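Local coordinates for RNA methyltransferase, TrmH family (Porphyromonas gingivalis, PDB 2I6D), which is a knotted methyltransferase of the TrmH (SpoU) family that probably methylates RNA with S-adenosylmethionine as methyl donor, at residues A[192-197]-A[253-257]. Residue numbers count along the deposited sequence, not the author numbering.
Sequences APLPNF and WRRRS
In this SPOUT-type methyltransferase domain, the last turn of helix 242-255 and the chain terminus pack against the loop joining strands 187-188 and 201-206. Residues 192-196 run extended (psi 133 to 161°) before Phe197 takes helical-region angles (phi/psi -51/-33°); the CA atoms of Asn196 and Ser257 approach to 5.0 Å. Trp253 (chi1 -130°) takes Leu194 CD2 over one face, a CH-pi contact 4.0 Å from the six-membered ring centroid, and also packs on Leu104 and Leu224 of the parallel sheet. Trp253 NE1 lies 3.4 Å from Pro195 O at too poor an angle for a bond; water 2 accepts from Trp253 NE1 (3.0 Å) and donates to Asn196 O (2.8 Å), while water 1 donates to Pro195 O and Trp253 O (both 2.8 Å). Phe197 N donates to Ser257 OG (3.0 Å), which donates to Trp253 O (2.7 Å). Asn196 ND2 hydrogen-bonds Ser257 OXT (3.0 Å) and water 3 (3.2 Å), which donates to Arg256 O (3.1 Å); Asn196 OD1 accepts from Thr198 N. The Arg254 guanidinium stacks flat on Phe197, a cation-pi contact with Arg254 CZ 4.0 Å from the ring centroid; Arg254 NH1 also bonds Phe127 O. Arg256, salt-bridged to Glu252, lays its guanidinium face against Leu194 CG, and Arg256 NH1 donates a nearly linear hydrogen bond to Ala192 O (2.7 Å).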
ATOM      1  N   ALA A 192      -1.925  13.148  24.065  1.00 31.42           N
ATOM      2  CA  ALA A 192      -2.935  13.683  23.185  1.00 31.39           C
ATOM      3  C   ALA A 192      -4.208  12.861  23.355  1.00 31.36           C
ATOM      4  O   ALA A 192      -4.132  11.645  23.364  1.00 30.43           O
ATOM      5  CB  ALA A 192      -2.439  13.638  21.732  1.00 31.80           C
ATOM      6  N   PRO A 193      -5.382  13.516  23.502  1.00 31.67           N
ATOM      7  CA  PRO A 193      -6.573  12.670  23.503  1.00 31.86           C
ATOM      8  C   PRO A 193      -6.818  12.304  22.051  1.00 32.49           C
ATOM      9  O   PRO A 193      -6.732  13.167  21.185  1.00 35.03           O
ATOM     10  CB  PRO A 193      -7.695  13.584  24.042  1.00 31.32           C
ATOM     11  CG  PRO A 193      -7.039  14.925  24.339  1.00 32.80           C
ATOM     12  CD  PRO A 193      -5.705  14.947  23.653  1.00 31.94           C
ATOM     13  N   LEU A 194      -7.066  11.044  21.775  1.00 31.42           N
ATOM     14  CA  LEU A 194      -7.245  10.603  20.400  1.00 31.15           C
ATOM     15  C   LEU A 194      -8.675  10.118  20.198  1.00 30.27           C
ATOM     16  O   LEU A 194      -9.318   9.652  21.157  1.00 28.47           O
ATOM     17  CB  LEU A 194      -6.277   9.437  20.112  1.00 30.75           C
ATOM     18  CG  LEU A 194      -4.757   9.673  20.225  1.00 31.58           C
ATOM     19  CD1 LEU A 194      -3.945   8.386  20.031  1.00 31.12           C
ATOM     20  CD2 LEU A 194      -4.329  10.782  19.251  1.00 33.11           C
ATOM     21  N   PRO A 195      -9.177  10.189  18.945  1.00 30.68           N
ATOM     22  CA  PRO A 195     -10.477   9.577  18.693  1.00 30.82           C
ATOM     23  C   PRO A 195     -10.345   8.070  18.655  1.00 30.37           C
ATOM     24  O   PRO A 195      -9.236   7.547  18.496  1.00 29.23           O
ATOM     25  CB  PRO A 195     -10.862  10.111  17.292  1.00 31.82           C
ATOM     26  CG  PRO A 195      -9.843  11.115  16.918  1.00 32.03           C
ATOM     27  CD  PRO A 195      -8.628  10.808  17.726  1.00 31.59           C
ATOM     28  N   ASN A 196     -11.461   7.361  18.817  1.00 30.85           N
ATOM     29  CA  ASN A 196     -11.439   5.901  18.662  1.00 30.62           C
ATOM     30  C   ASN A 196     -10.998   5.565  17.243  1.00 30.77           C
ATOM     31  O   ASN A 196     -11.226   6.338  16.319  1.00 29.43           O
ATOM     32  CB  ASN A 196     -12.838   5.319  18.916  1.00 31.45           C
ATOM     33  CG  ASN A 196     -12.856   3.789  18.920  1.00 34.45           C
ATOM     34  OD1 ASN A 196     -12.860   3.135  17.869  1.00 38.80           O
ATOM     35  ND2 ASN A 196     -12.904   3.213  20.113  1.00 37.50           N
ATOM     36  N   PHE A 197     -10.405   4.387  17.078  1.00 29.79           N
ATOM     37  CA  PHE A 197      -9.962   3.900  15.771  1.00 30.30           C
ATOM     38  C   PHE A 197     -11.044   3.964  14.681  1.00 30.41           C
ATOM     39  O   PHE A 197     -10.736   4.202  13.500  1.00 31.20           O
ATOM     40  CB  PHE A 197      -9.486   2.452  15.915  1.00 31.42           C
ATOM     41  CG  PHE A 197      -8.349   2.106  15.023  1.00 33.14           C
ATOM     42  CD1 PHE A 197      -7.049   2.168  15.505  1.00 35.79           C
ATOM     43  CD2 PHE A 197      -8.565   1.703  13.705  1.00 37.27           C
ATOM     44  CE1 PHE A 197      -5.968   1.822  14.696  1.00 36.31           C
ATOM     45  CE2 PHE A 197      -7.486   1.378  12.871  1.00 34.38           C
ATOM     46  CZ  PHE A 197      -6.184   1.442  13.381  1.00 33.98           C
ATOM     47  N   TRP A 253      -3.166   4.152  18.996  1.00 29.84           N
ATOM     48  CA  TRP A 253      -4.534   4.481  18.578  1.00 29.89           C
ATOM     49  C   TRP A 253      -5.456   3.306  18.914  1.00 29.61           C
ATOM     50  O   TRP A 253      -6.535   3.501  19.451  1.00 29.74           O
ATOM     51  CB  TRP A 253      -4.592   4.748  17.073  1.00 29.67           C
ATOM     52  CG  TRP A 253      -5.281   6.032  16.689  1.00 30.42           C
ATOM     53  CD1 TRP A 253      -6.634   6.239  16.518  1.00 31.34           C
ATOM     54  CD2 TRP A 253      -4.641   7.252  16.326  1.00 30.74           C
ATOM     55  NE1 TRP A 253      -6.863   7.534  16.081  1.00 29.76           N
ATOM     56  CE2 TRP A 253      -5.657   8.174  15.971  1.00 31.55           C
ATOM     57  CE3 TRP A 253      -3.295   7.673  16.297  1.00 31.89           C
ATOM     58  CZ2 TRP A 253      -5.374   9.478  15.564  1.00 32.52           C
ATOM     59  CZ3 TRP A 253      -3.016   8.963  15.877  1.00 30.83           C
ATOM     60  CH2 TRP A 253      -4.054   9.849  15.523  1.00 32.84           C
ATOM     61  N   ARG A 254      -5.006   2.094  18.590  1.00 29.12           N
ATOM     62  CA  ARG A 254      -5.777   0.850  18.843  1.00 29.25           C
ATOM     63  C   ARG A 254      -5.865   0.449  20.325  1.00 28.76           C
ATOM     64  O   ARG A 254      -6.923   0.003  20.817  1.00 28.22           O
ATOM     65  CB  ARG A 254      -5.181  -0.285  17.994  1.00 28.56           C
ATOM     66  CG  ARG A 254      -5.775  -1.703  18.256  1.00 33.17           C
ATOM     67  CD  ARG A 254      -7.242  -1.768  17.926  1.00 38.58           C
ATOM     68  NE  ARG A 254      -7.536  -1.757  16.492  1.00 39.02           N
ATOM     69  CZ  ARG A 254      -8.737  -1.498  15.984  1.00 41.04           C
ATOM     70  NH1 ARG A 254      -8.927  -1.534  14.663  1.00 40.19           N
ATOM     71  NH2 ARG A 254      -9.767  -1.209  16.798  1.00 40.55           N
ATOM     72  N   ARG A 255      -4.774   0.626  21.065  1.00 28.80           N
ATOM     73  CA  ARG A 255      -4.784   0.358  22.508  1.00 29.12           C
ATOM     74  C   ARG A 255      -5.913   1.111  23.191  1.00 29.52           C
ATOM     75  O   ARG A 255      -6.551   0.595  24.094  1.00 28.04           O
ATOM     76  CB  ARG A 255      -3.463   0.812  23.129  1.00 29.44           C
ATOM     77  CG  ARG A 255      -3.350   0.536  24.647  1.00 30.41           C
ATOM     78  CD  ARG A 255      -2.099   1.153  25.241  1.00 30.50           C
ATOM     79  NE  ARG A 255      -2.098   2.618  25.281  1.00 31.33           N
ATOM     80  CZ  ARG A 255      -2.729   3.350  26.191  1.00 32.84           C
ATOM     81  NH1 ARG A 255      -3.463   2.763  27.130  1.00 33.04           N
ATOM     82  NH2 ARG A 255      -2.664   4.679  26.150  1.00 34.50           N
ATOM     83  N   ARG A 256      -6.136   2.359  22.777  1.00 29.79           N
ATOM     84  CA  ARG A 256      -7.160   3.198  23.420  1.00 33.04           C
ATOM     85  C   ARG A 256      -8.591   2.970  22.922  1.00 34.06           C
ATOM     86  O   ARG A 256      -9.544   3.613  23.402  1.00 34.79           O
ATOM     87  CB  ARG A 256      -6.805   4.659  23.213  1.00 33.19           C
ATOM     88  CG  ARG A 256      -5.524   4.976  23.849  1.00 35.78           C
ATOM     89  CD  ARG A 256      -5.396   6.436  24.055  1.00 39.43           C
ATOM     90  NE  ARG A 256      -4.026   6.843  23.840  1.00 34.99           N
ATOM     91  CZ  ARG A 256      -3.670   8.104  23.677  1.00 37.06           C
ATOM     92  NH1 ARG A 256      -4.588   9.046  23.701  1.00 35.80           N
ATOM     93  NH2 ARG A 256      -2.403   8.405  23.483  1.00 39.06           N
ATOM     94  N   SER A 257      -8.749   2.059  21.973  1.00 34.69           N
ATOM     95  CA  SER A 257     -10.031   1.885  21.303  1.00 36.28           C
ATOM     96  C   SER A 257     -10.959   0.855  21.933  1.00 37.11           C
ATOM     97  O   SER A 257     -10.596   0.172  22.908  1.00 37.34           O
ATOM     98  CB  SER A 257      -9.800   1.594  19.821  1.00 36.33           C
ATOM     99  OG  SER A 257      -9.140   2.719  19.239  1.00 37.15           O
ATOM    100  OXT SER A 257     -12.126   0.709  21.500  1.00 37.88           O
TER
HETATM  101  O   HOH W   1      -7.724   5.894  20.219  1.00 33.33           O
HETATM  102  O   HOH W   2      -9.506   7.646  14.601  1.00 26.34           O
HETATM  103  O   HOH W   3     -11.574   5.507  21.914  1.00 50.96           O